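PDB 5JXF: Asp/Glu-specific dipeptidyl-peptidase from Flavobacterium psychrophilum, which cleaves dipeptides from the N-terminus of oligopeptides as a serine peptidase, strictly requiring an acidic residue, Asp or Glu, just before the cut bond. Local coordinates for residues E182-N187 / V202-K207; W229-H234 / C650-N655; G675-R680 / C696-V701. All blocks are in the same frame, centred on the assembly; numbering follows the deposited sequence.

Contact 1 (E182-N187 / V202-K207); sequences EAWQEN and VTEVFK
W184 and Q185 reach for the same atom, OE2 of E204, and hold it between them. The indole NE1 of W184 bonds to E204 OE2 at 2.7 Å; the oxygen lies nearly in the ring plane but is met from above its own carboxylate plane. From Q185 the amide NE2 comes to E204 OE2 at 3.2 Å on an almost straight bond (175° at the hydrogen), using the anti lone pair. Glutamate suits this place because its extended chain (chi2 -170°) carries the carboxylate out to both donors. The other end of the amide is engaged too: Q185 OE1 accepts the backbone N of E182 at 2.8 Å, tying the two ends of a type I turn. Putting an alanine at Q185 removes the amide and would probably cost E204 OE2 its second donor and E182 N its acceptor. Next along, E186 pairs with T203 through N to O and O to N, and E186 O also takes T203 OG1 at 3.1 Å, the hydroxyl standing between backbone N and carbonyl carbon (chi1 72°). One water accepts from V205 N and donates to W184 O and E186 OE2. N187 OD1, against V202 CG2, is buried without a partner, whereas its ND2 reaches T176 O. This begins the hairpin of strands 186-192 and 197-214; V202, E204 and F206 bond onward to strand 138-146, and W184 stacks on H250.

Contact 2 (W229-H234 / C650-N655); sequences WVWPRH and CFIGTN. With ARG (arginine), chain E; ASP (aspartic acid), chain F.
W231 lies against I652 and C650, fastening the loop 229-234 onto strand 648-653 of an antiparallel sheet, part of the chymotrypsin-like double-barrel architecture expected of a family S46 serine peptidase. The tight part is the indole. CD1 of I652 sits over its five-membered ring, 3.6 Å from the centroid and 15° off the normal, a CH-pi contact, while CG2 of I652 comes within 3.5 Å of W231 CE3 on the same face. A beta-branched isoleucine fits well, since its two arms cover both rings of the indole: CG1 is held between backbone N and carbonyl carbon (chi1 46°), which carries CD1 over the pyrrole part. P232 CG and R233 N close the opposite face, and the polar edge is satisfied as well, because W231 NE1 bonds to N604 O. C650 meets the rim, its CB 3.8 Å from W231 CZ3.

Beyond the indole the side chains fit more loosely. C650 SG still lies 3.3 Å from the backbone R233 O, but R233 CG comes no nearer to that sulfur than 4.3 Å, and H234 turns away from the strand, its NE2 bonded to D599 of the second subunit. R233 instead serves its own loop: NE holds V230 O at 3.1 Å, and the guanidinium lies against the D679 carboxylate, modelled too close for that bond to be trusted in detail. The partly exposed V230 leans on K346 of helix 328-357. W229 touches nothing on the strand and faces the bound Arg-Asp dipeptide instead; its NE1 bonds to N343 O. The N atom of the bound arginine stands over the centre of the W229 ring, 3.7 Å above its plane.

Contact 3 (G675-R680 / C696-V701); sequences GLNFDR and CRNVMV. With ASP (aspartic acid), chain F; ARG (arginine), chain E.
F678 lays one ring face against V699, with its CE1 3.6 Å from V699 CG1, while V701, whose side chain crosses that of F678 at about a right angle, brings CG2 to 3.5 Å from F678 CD1. CG of F678 stands between backbone N and carbonyl carbon (chi1 77°), which swings the ring back over the neighbouring strand, where the backbone carbon of M700 lies at its edge. A branched, apolar valine at V699 suits the ground beneath a flat ring, and the same phenyl group also touches D237, probably of the charge relay.

One residue back on each strand, the amides of N677 and N698 join across the pair: N698 ND2 bonds to N677 OD1 at 2.7 Å and almost straight (173°). Their other ends are used too, N677 ND2 by N661 O and N698 OD1 by N655 ND2, so both amides have their orientation fixed. G675 passes close to M700, where a CB would be crowded.

These strands, 673-680 and 698-702, are antiparallel neighbours in one sheet, consistent with a barrel of the chymotrypsin-like fold, and carry a classic beta bulge: F678 and D679 both face V699. V699 O takes F678 N at 2.8 Å and D679 N weakly. The bulge residues and R680 after them serve the dipeptide. F678 O weakly accepts N of the bound aspartic acid, and D679 OD1 takes N of the bound arginine at 2.9 Å, an acidic group suited to a substrate's amino terminus; D679 OD2 accepts W229 N and lies beside R233, a contact doubtful in detail. R680, bent at chi3 (-87°), sets its guanidinium edge-on to the ligand carboxylate: NE reaches OD2 and NH2 reaches OD1 of the aspartic acid, each at 2.8 Å, a two-pronged grip consistent with selecting acidic P1 residues.

In the fold
Contacts 2 and 3 are one neighbourhood, their centres about 5 Å apart, because strands 648-653 and 698-702 adjoin in the same sheet and F651 O meets M700 N at 2.8 Å. Between them they frame the dipeptide from two directions, W229 of contact 2 and D679 and R680 of contact 3, and the hydrogen bond from W229 N to D679 OD2 connects them. Both lie close to the proposed triad: the side chain of F678 is about 5 Å from that of H101, and that of R233 about 7 Å. Contact 1 belongs to a different sheet, its centre about 30 Å from that of contact 3 and about 35 Å from that of contact 2, and is structural packing remote from the pocket.

Contact 1 (E182-N187 / V202-K207)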
loop_
_atom_site.group_PDB
_atom_site.type_symbol
_atom_site.label_atom_id
_atom_site.label_comp_id
_atom_site.label_asym_id
_atom_site.label_seq_id
_atom_site.Cartn_x
_atom_site.Cartn_y
_atom_site.Cartn_z
ATOM N N GLU A 182 -4.933 -15.139 -51.254
ATOM C CA GLU A 182 -5.906 -14.467 -52.102
ATOM C C GLU A 182 -5.427 -13.046 -52.399
ATOM O O GLU A 182 -4.492 -12.557 -51.760
ATOM C CB GLU A 182 -7.298 -14.460 -51.439
ATOM C CG GLU A 182 -7.825 -15.845 -51.096
ATOM C CD GLU A 182 -8.201 -16.672 -52.327
ATOM O OE1 GLU A 182 -8.415 -16.081 -53.407
ATOM O OE2 GLU A 182 -8.291 -17.913 -52.207
ATOM N N ALA A 183 -6.076 -12.380 -53.350
ATOM C CA ALA A 183 -5.675 -11.035 -53.769
ATOM C C ALA A 183 -5.820 -9.980 -52.669
ATOM O O ALA A 183 -5.134 -8.963 -52.686
ATOM C CB ALA A 183 -6.479 -10.607 -54.964
ATOM N N TRP A 184 -6.735 -10.206 -51.740
ATOM C CA TRP A 184 -7.059 -9.182 -50.762
ATOM C C TRP A 184 -6.234 -9.396 -49.499
ATOM O O TRP A 184 -6.275 -8.599 -48.552
ATOM C CB TRP A 184 -8.571 -9.180 -50.469
ATOM C CG TRP A 184 -9.126 -10.468 -49.943
ATOM C CD1 TRP A 184 -9.220 -10.841 -48.622
ATOM C CD2 TRP A 184 -9.693 -11.547 -50.706
ATOM N NE1 TRP A 184 -9.790 -12.084 -48.525
ATOM C CE2 TRP A 184 -10.097 -12.541 -49.782
ATOM C CE3 TRP A 184 -9.899 -11.771 -52.071
ATOM C CZ2 TRP A 184 -10.694 -13.741 -50.183
ATOM C CZ3 TRP A 184 -10.494 -12.968 -52.475
ATOM C CH2 TRP A 184 -10.886 -13.937 -51.532
ATOM N N GLN A 185 -5.450 -10.462 -49.519
ATOM C CA GLN A 185 -4.680 -10.862 -48.376
ATOM C C GLN A 185 -3.226 -10.463 -48.498
ATOM O O GLN A 185 -2.756 -10.101 -49.582
ATOM C CB GLN A 185 -4.787 -12.372 -48.170
ATOM C CG GLN A 185 -6.221 -12.834 -47.919
ATOM C CD GLN A 185 -6.369 -14.347 -47.968
ATOM O OE1 GLN A 185 -5.509 -15.072 -48.507
ATOM N NE2 GLN A 185 -7.466 -14.834 -47.414
ATOM N N GLU A 186 -2.523 -10.570 -47.378
ATOM C CA GLU A 186 -1.113 -10.197 -47.263
ATOM C C GLU A 186 -0.320 -11.248 -46.495
ATOM O O GLU A 186 -0.818 -11.851 -45.540
ATOM C CB GLU A 186 -0.961 -8.847 -46.563
ATOM C CG GLU A 186 -1.365 -7.659 -47.401
ATOM C CD GLU A 186 -1.514 -6.403 -46.568
ATOM O OE1 GLU A 186 -0.539 -6.042 -45.852
ATOM O OE2 GLU A 186 -2.612 -5.791 -46.627
ATOM N N ASN A 187 0.920 -11.452 -46.924
ATOM C CA ASN A 187 1.838 -12.325 -46.226
ATOM C C ASN A 187 2.783 -11.527 -45.346
ATOM O O ASN A 187 3.124 -10.393 -45.678
ATOM C CB ASN A 187 2.614 -13.157 -47.230
ATOM C CG ASN A 187 1.719 -14.103 -47.964
ATOM O OD1 ASN A 187 0.638 -14.434 -47.463
ATOM N ND2 ASN A 187 2.133 -14.537 -49.160
ATOM N N VAL A 202 -0.429 -15.756 -43.401
ATOM C CA VAL A 202 -1.358 -15.186 -44.352
ATOM C C VAL A 202 -2.395 -14.423 -43.547
ATOM O O VAL A 202 -2.929 -14.939 -42.566
ATOM C CB VAL A 202 -2.062 -16.251 -45.209
ATOM C CG1 VAL A 202 -3.077 -15.579 -46.110
ATOM C CG2 VAL A 202 -1.049 -17.056 -46.026
ATOM N N THR A 203 -2.687 -13.200 -43.967
ATOM C CA THR A 203 -3.525 -12.328 -43.175
ATOM C C THR A 203 -4.429 -11.491 -44.036
ATOM O O THR A 203 -4.189 -11.315 -45.256
ATOM C CB THR A 203 -2.687 -11.355 -42.307
ATOM O OG1 THR A 203 -2.090 -10.365 -43.157
ATOM C CG2 THR A 203 -1.593 -12.099 -41.532
ATOM N N GLU A 204 -5.480 -10.994 -43.399
ATOM C CA GLU A 204 -6.370 -10.002 -43.981
ATOM C C GLU A 204 -6.300 -8.727 -43.140
ATOM O O GLU A 204 -6.640 -8.732 -41.959
ATOM C CB GLU A 204 -7.813 -10.516 -44.051
ATOM C CG GLU A 204 -7.979 -11.819 -44.816
ATOM C CD GLU A 204 -9.449 -12.162 -45.071
ATOM O OE1 GLU A 204 -10.332 -11.594 -44.370
ATOM O OE2 GLU A 204 -9.715 -12.999 -45.975
ATOM N N VAL A 205 -5.869 -7.638 -43.764
ATOM C CA VAL A 205 -5.722 -6.373 -43.061
ATOM C C VAL A 205 -6.866 -5.433 -43.344
ATOM O O VAL A 205 -6.959 -4.868 -44.432
ATOM C CB VAL A 205 -4.413 -5.688 -43.448
ATOM C CG1 VAL A 205 -4.176 -4.453 -42.560
ATOM C CG2 VAL A 205 -3.270 -6.674 -43.324
ATOM N N PHE A 206 -7.760 -5.260 -42.383
ATOM C CA PHE A 206 -8.835 -4.299 -42.593
ATOM C C PHE A 206 -8.347 -2.889 -42.219
ATOM O O PHE A 206 -7.544 -2.732 -41.301
ATOM C CB PHE A 206 -10.085 -4.719 -41.797
ATOM C CG PHE A 206 -10.725 -5.985 -42.329
ATOM C CD1 PHE A 206 -10.167 -7.229 -42.040
ATOM C CD2 PHE A 206 -11.844 -5.925 -43.163
ATOM C CE1 PHE A 206 -10.728 -8.377 -42.534
ATOM C CE2 PHE A 206 -12.399 -7.079 -43.680
ATOM C CZ PHE A 206 -11.839 -8.312 -43.372
ATOM N N LYS A 207 -8.814 -1.875 -42.946
ATOM C CA LYS A 207 -8.230 -0.539 -42.848
ATOM C C LYS A 207 -9.275 0.533 -42.585
ATOM O O LYS A 207 -8.969 1.726 -42.550
ATOM C CB LYS A 207 -7.438 -0.216 -44.130
ATOM C CG LYS A 207 -6.141 -1.029 -44.253
ATOM C CD LYS A 207 -5.448 -0.837 -45.617
ATOM C CE LYS A 207 -4.803 -2.138 -46.135
ATOM N NZ LYS A 207 -5.793 -3.139 -46.683
HETATM O O HOH W 1 -5.091 -7.591 -46.268
#

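Contact 2 (W229-H234 / C650-N655)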
loop_
_atom_site.group_PDB
_atom_site.type_symbol
_atom_site.label_atom_id
_atom_site.label_comp_id
_atom_site.label_asym_id
_atom_site.label_seq_id
_atom_site.Cartn_x
_atom_site.Cartn_y
_atom_site.Cartn_z
ATOM N N TRP A 229 -0.237 -1.517 -13.251
ATOM C CA TRP A 229 0.516 -2.723 -12.848
ATOM C C TRP A 229 0.188 -3.212 -11.426
ATOM O O TRP A 229 0.970 -3.940 -10.845
ATOM C CB TRP A 229 2.034 -2.513 -12.937
ATOM C CG TRP A 229 2.514 -2.021 -14.251
ATOM C CD1 TRP A 229 2.844 -0.740 -14.572
ATOM C CD2 TRP A 229 2.730 -2.800 -15.429
ATOM N NE1 TRP A 229 3.253 -0.668 -15.878
ATOM C CE2 TRP A 229 3.198 -1.920 -16.428
ATOM C CE3 TRP A 229 2.582 -4.157 -15.736
ATOM C CZ2 TRP A 229 3.498 -2.351 -17.731
ATOM C CZ3 TRP A 229 2.894 -4.590 -17.034
ATOM C CH2 TRP A 229 3.351 -3.686 -18.009
ATOM N N VAL A 230 -0.962 -2.835 -10.884
ATOM C CA VAL A 230 -1.281 -3.148 -9.487
ATOM C C VAL A 230 -2.578 -3.951 -9.331
ATOM O O VAL A 230 -3.586 -3.636 -9.957
ATOM C CB VAL A 230 -1.403 -1.857 -8.645
ATOM C CG1 VAL A 230 -2.115 -2.143 -7.332
ATOM C CG2 VAL A 230 -0.022 -1.235 -8.380
ATOM N N TRP A 231 -2.515 -5.023 -8.548
ATOM C CA TRP A 231 -3.688 -5.723 -8.049
ATOM C C TRP A 231 -3.787 -5.486 -6.515
ATOM O O TRP A 231 -2.759 -5.431 -5.840
ATOM C CB TRP A 231 -3.591 -7.219 -8.331
ATOM C CG TRP A 231 -4.784 -7.982 -7.847
ATOM C CD1 TRP A 231 -4.871 -8.757 -6.725
ATOM C CD2 TRP A 231 -6.062 -8.043 -8.480
ATOM N NE1 TRP A 231 -6.132 -9.291 -6.618
ATOM C CE2 TRP A 231 -6.884 -8.864 -7.681
ATOM C CE3 TRP A 231 -6.590 -7.485 -9.647
ATOM C CZ2 TRP A 231 -8.209 -9.120 -8.000
ATOM C CZ3 TRP A 231 -7.906 -7.738 -9.957
ATOM C CH2 TRP A 231 -8.700 -8.553 -9.141
ATOM N N PRO A 232 -5.002 -5.340 -5.958
ATOM C CA PRO A 232 -6.358 -5.257 -6.518
ATOM C C PRO A 232 -6.547 -4.069 -7.459
ATOM O O PRO A 232 -5.933 -3.009 -7.300
ATOM C CB PRO A 232 -7.239 -5.111 -5.280
ATOM C CG PRO A 232 -6.442 -5.755 -4.183
ATOM C CD PRO A 232 -5.032 -5.396 -4.480
ATOM N N ARG A 233 -7.368 -4.280 -8.476
ATOM C CA ARG A 233 -7.617 -3.268 -9.484
ATOM C C ARG A 233 -9.114 -3.192 -9.727
ATOM O O ARG A 233 -9.803 -4.214 -9.753
ATOM C CB ARG A 233 -6.879 -3.598 -10.799
ATOM C CG ARG A 233 -7.179 -2.625 -11.950
ATOM C CD ARG A 233 -6.131 -1.504 -12.012
ATOM N NE ARG A 233 -4.888 -2.152 -12.315
ATOM C CZ ARG A 233 -4.146 -1.956 -13.388
ATOM N NH1 ARG A 233 -4.449 -1.042 -14.299
ATOM N NH2 ARG A 233 -3.058 -2.667 -13.494
ATOM N N HIS A 234 -9.612 -1.981 -9.935
ATOM C CA HIS A 234 -11.031 -1.777 -10.146
ATOM C C HIS A 234 -11.290 -0.924 -11.377
ATOM O O HIS A 234 -12.159 -0.050 -11.351
ATOM C CB HIS A 234 -11.649 -1.128 -8.900
ATOM C CG HIS A 234 -11.303 -1.838 -7.631
ATOM N ND1 HIS A 234 -10.040 -1.814 -7.093
ATOM C CD2 HIS A 234 -12.049 -2.617 -6.812
ATOM C CE1 HIS A 234 -10.019 -2.535 -5.984
ATOM N NE2 HIS A 234 -11.226 -3.033 -5.790
ATOM N N CYS A 650 -13.107 -6.770 -11.804
ATOM C CA CYS A 650 -11.901 -7.354 -12.393
ATOM C C CYS A 650 -11.639 -8.715 -11.780
ATOM O O CYS A 650 -12.173 -9.037 -10.712
ATOM C CB CYS A 650 -10.661 -6.466 -12.177
ATOM S SG CYS A 650 -10.739 -4.786 -12.836
ATOM N N PHE A 651 -10.810 -9.503 -12.458
ATOM C CA PHE A 651 -10.266 -10.722 -11.866
ATOM C C PHE A 651 -8.887 -11.051 -12.438
ATOM O O PHE A 651 -8.411 -10.383 -13.358
ATOM C CB PHE A 651 -11.233 -11.913 -12.037
ATOM C CG PHE A 651 -11.439 -12.369 -13.473
ATOM C CD1 PHE A 651 -12.370 -11.750 -14.282
ATOM C CD2 PHE A 651 -10.738 -13.455 -13.980
ATOM C CE1 PHE A 651 -12.580 -12.190 -15.598
ATOM C CE2 PHE A 651 -10.950 -13.902 -15.279
ATOM C CZ PHE A 651 -11.864 -13.266 -16.089
ATOM N N ILE A 652 -8.233 -12.056 -11.861
ATOM C CA ILE A 652 -6.862 -12.388 -12.227
ATOM C C ILE A 652 -6.687 -13.893 -12.367
ATOM O O ILE A 652 -7.380 -14.657 -11.708
ATOM C CB ILE A 652 -5.819 -11.877 -11.184
ATOM C CG1 ILE A 652 -6.260 -12.201 -9.746
ATOM C CG2 ILE A 652 -5.620 -10.391 -11.314
ATOM C CD1 ILE A 652 -5.143 -11.910 -8.654
ATOM N N GLY A 653 -5.746 -14.301 -13.211
ATOM C CA GLY A 653 -5.430 -15.702 -13.377
ATOM C C GLY A 653 -3.970 -15.994 -13.652
ATOM O O GLY A 653 -3.131 -15.099 -13.739
ATOM N N THR A 654 -3.664 -17.275 -13.793
ATOM C CA THR A 654 -2.310 -17.719 -14.021
ATOM C C THR A 654 -1.929 -17.748 -15.514
ATOM O O THR A 654 -1.065 -18.507 -15.912
ATOM C CB THR A 654 -2.099 -19.115 -13.429
ATOM O OG1 THR A 654 -3.027 -20.031 -14.023
ATOM C CG2 THR A 654 -2.336 -19.079 -11.917
ATOM N N ASN A 655 -2.559 -16.912 -16.327
ATOM C CA ASN A 655 -2.187 -16.836 -17.737
ATOM C C ASN A 655 -0.925 -16.003 -17.927
ATOM O O ASN A 655 -0.745 -14.975 -17.294
ATOM C CB ASN A 655 -3.324 -16.239 -18.570
ATOM C CG ASN A 655 -4.643 -16.922 -18.337
ATOM O OD1 ASN A 655 -4.883 -18.015 -18.839
ATOM N ND2 ASN A 655 -5.529 -16.262 -17.596
HETATM N N ARG E . -0.242 -1.379 -17.724
HETATM C CA ARG E . -1.031 -1.543 -18.937
HETATM C C ARG E . -0.184 -2.297 -19.969
HETATM O O ARG E . 0.912 -1.859 -20.306
HETATM C CB ARG E . -1.490 -0.183 -19.478
HETATM C CG ARG E . -2.458 0.573 -18.555
HETATM C CD ARG E . -2.800 1.959 -19.106
HETATM N NE ARG E . -1.606 2.781 -19.283
HETATM C CZ ARG E . -1.121 3.613 -18.357
HETATM N NH1 ARG E . -1.736 3.747 -17.182
HETATM N NH2 ARG E . -0.020 4.322 -18.606
HETATM N N ASP F . -0.674 -3.440 -20.440
HETATM C CA ASP F . 0.090 -4.291 -21.358
HETATM C C ASP F . -0.220 -4.075 -22.828
HETATM O O ASP F . -0.355 -5.035 -23.593
HETATM C CB ASP F . -0.117 -5.775 -21.003
HETATM C CG ASP F . 0.831 -6.264 -19.916
HETATM O OD1 ASP F . 1.889 -5.640 -19.723
HETATM O OD2 ASP F . 0.529 -7.287 -19.260
#

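Contact 3 (G675-R680 / C696-V701)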
loop_
_atom_site.group_PDB
_atom_site.type_symbol
_atom_site.label_atom_id
_atom_site.label_comp_id
_atom_site.label_asym_id
_atom_site.label_seq_id
_atom_site.Cartn_x
_atom_site.Cartn_y
_atom_site.Cartn_z
ATOM N N GLY A 675 -13.664 -12.593 -19.749
ATOM C CA GLY A 675 -12.806 -11.503 -19.326
ATOM C C GLY A 675 -12.125 -10.791 -20.479
ATOM O O GLY A 675 -12.057 -11.300 -21.617
ATOM N N LEU A 676 -11.635 -9.596 -20.187
ATOM C CA LEU A 676 -10.849 -8.814 -21.139
ATOM C C LEU A 676 -9.499 -8.460 -20.526
ATOM O O LEU A 676 -9.443 -7.667 -19.584
ATOM C CB LEU A 676 -11.629 -7.567 -21.526
ATOM C CG LEU A 676 -10.952 -6.445 -22.294
ATOM C CD1 LEU A 676 -10.548 -6.897 -23.695
ATOM C CD2 LEU A 676 -11.920 -5.295 -22.351
ATOM N N ASN A 677 -8.421 -9.068 -21.031
ATOM C CA ASN A 677 -7.094 -8.878 -20.458
ATOM C C ASN A 677 -6.595 -7.458 -20.605
ATOM O O ASN A 677 -6.855 -6.817 -21.619
ATOM C CB ASN A 677 -6.098 -9.833 -21.091
ATOM C CG ASN A 677 -4.740 -9.754 -20.461
ATOM O OD1 ASN A 677 -4.546 -10.226 -19.337
ATOM N ND2 ASN A 677 -3.774 -9.167 -21.180
ATOM N N PHE A 678 -5.891 -6.950 -19.590
ATOM C CA PHE A 678 -5.393 -5.583 -19.712
ATOM C C PHE A 678 -4.165 -5.212 -18.895
ATOM O O PHE A 678 -3.613 -4.131 -19.098
ATOM C CB PHE A 678 -6.519 -4.591 -19.419
ATOM C CG PHE A 678 -6.853 -4.421 -17.949
ATOM C CD1 PHE A 678 -7.706 -5.312 -17.304
ATOM C CD2 PHE A 678 -6.377 -3.321 -17.237
ATOM C CE1 PHE A 678 -8.062 -5.125 -15.959
ATOM C CE2 PHE A 678 -6.717 -3.124 -15.878
ATOM C CZ PHE A 678 -7.559 -4.024 -15.242
ATOM N N ASP A 679 -3.687 -6.097 -18.023
ATOM C CA ASP A 679 -2.485 -5.779 -17.275
ATOM C C ASP A 679 -1.870 -7.005 -16.638
ATOM O O ASP A 679 -2.386 -8.108 -16.791
ATOM C CB ASP A 679 -2.798 -4.750 -16.172
ATOM C CG ASP A 679 -1.670 -3.747 -15.972
ATOM O OD1 ASP A 679 -0.553 -3.994 -16.473
ATOM O OD2 ASP A 679 -1.895 -2.712 -15.311
ATOM N N ARG A 680 -0.778 -6.790 -15.905
ATOM C CA ARG A 680 -0.190 -7.796 -15.024
ATOM C C ARG A 680 -0.071 -7.207 -13.634
ATOM O O ARG A 680 -0.004 -5.987 -13.489
ATOM C CB ARG A 680 1.195 -8.224 -15.495
ATOM C CG ARG A 680 1.227 -9.140 -16.718
ATOM C CD ARG A 680 2.639 -9.259 -17.178
ATOM N NE ARG A 680 2.963 -8.173 -18.093
ATOM C CZ ARG A 680 4.194 -7.872 -18.489
ATOM N NH1 ARG A 680 5.218 -8.557 -18.006
ATOM N NH2 ARG A 680 4.396 -6.880 -19.353
ATOM N N CYS A 696 2.946 -14.621 -10.616
ATOM C CA CYS A 696 2.633 -13.993 -11.896
ATOM C C CYS A 696 1.168 -14.183 -12.222
ATOM O O CYS A 696 0.680 -15.300 -12.288
ATOM C CB CYS A 696 3.526 -14.551 -13.008
ATOM S SG CYS A 696 5.232 -13.998 -12.767
ATOM N N ARG A 697 0.454 -13.078 -12.372
ATOM C CA ARG A 697 -0.953 -13.141 -12.700
ATOM C C ARG A 697 -1.282 -12.120 -13.770
ATOM O O ARG A 697 -0.670 -11.058 -13.839
ATOM C CB ARG A 697 -1.843 -12.876 -11.462
ATOM C CG ARG A 697 -1.677 -13.840 -10.311
ATOM C CD ARG A 697 -2.278 -15.215 -10.603
ATOM N NE ARG A 697 -2.216 -16.104 -9.437
ATOM C CZ ARG A 697 -1.154 -16.842 -9.122
ATOM N NH1 ARG A 697 -0.051 -16.797 -9.878
ATOM N NH2 ARG A 697 -1.185 -17.618 -8.046
ATOM N N ASN A 698 -2.281 -12.419 -14.594
ATOM C CA ASN A 698 -2.746 -11.408 -15.520
ATOM C C ASN A 698 -4.025 -10.801 -14.971
ATOM O O ASN A 698 -4.743 -11.456 -14.213
ATOM C CB ASN A 698 -2.946 -11.998 -16.933
ATOM C CG ASN A 698 -4.189 -12.892 -17.043
ATOM O OD1 ASN A 698 -4.333 -13.892 -16.321
ATOM N ND2 ASN A 698 -5.091 -12.528 -17.950
ATOM N N VAL A 699 -4.290 -9.547 -15.321
ATOM C CA VAL A 699 -5.486 -8.856 -14.855
ATOM C C VAL A 699 -6.470 -8.650 -16.000
ATOM O O VAL A 699 -6.095 -8.156 -17.071
ATOM C CB VAL A 699 -5.135 -7.503 -14.225
ATOM C CG1 VAL A 699 -6.316 -6.944 -13.379
ATOM C CG2 VAL A 699 -3.901 -7.672 -13.346
ATOM N N MET A 700 -7.725 -9.024 -15.746
ATOM C CA MET A 700 -8.822 -8.997 -16.722
ATOM C C MET A 700 -10.010 -8.195 -16.249
ATOM O O MET A 700 -10.387 -8.252 -15.072
ATOM C CB MET A 700 -9.283 -10.425 -17.034
ATOM C CG MET A 700 -8.319 -11.243 -17.886
ATOM S SD MET A 700 -8.272 -13.015 -17.481
ATOM C CE MET A 700 -7.573 -12.949 -15.815
ATOM N N VAL A 701 -10.616 -7.434 -17.148
ATOM C CA VAL A 701 -11.900 -6.832 -16.809
ATOM C C VAL A 701 -12.951 -7.924 -16.917
ATOM O O VAL A 701 -12.995 -8.642 -17.916
ATOM C CB VAL A 701 -12.306 -5.650 -17.727
ATOM C CG1 VAL A 701 -13.430 -4.846 -17.062
ATOM C CG2 VAL A 701 -11.128 -4.751 -18.063
HETATM N N ASP F . -0.674 -3.440 -20.440
HETATM C CA ASP F . 0.090 -4.291 -21.358
HETATM C C ASP F . -0.220 -4.075 -22.828
HETATM O O ASP F . -0.355 -5.035 -23.593
HETATM C CB ASP F . -0.117 -5.775 -21.003
HETATM C CG ASP F . 0.831 -6.264 -19.916
HETATM O OD1 ASP F . 1.889 -5.640 -19.723
HETATM O OD2 ASP F . 0.529 -7.287 -19.260
HETATM N N ARG E . -0.242 -1.379 -17.724
HETATM C CA ARG E . -1.031 -1.543 -18.937
HETATM C C ARG E . -0.184 -2.297 -19.969
HETATM O O ARG E . 0.912 -1.859 -20.306
HETATM C CB ARG E . -1.490 -0.183 -19.478
HETATM C CG ARG E . -2.458 0.573 -18.555
HETATM C CD ARG E . -2.800 1.959 -19.106
HETATM N NE ARG E . -1.606 2.781 -19.283
HETATM C CZ ARG E . -1.121 3.613 -18.357
HETATM N NH1 ARG E . -1.736 3.747 -17.182
HETATM N NH2 ARG E . -0.020 4.322 -18.606
#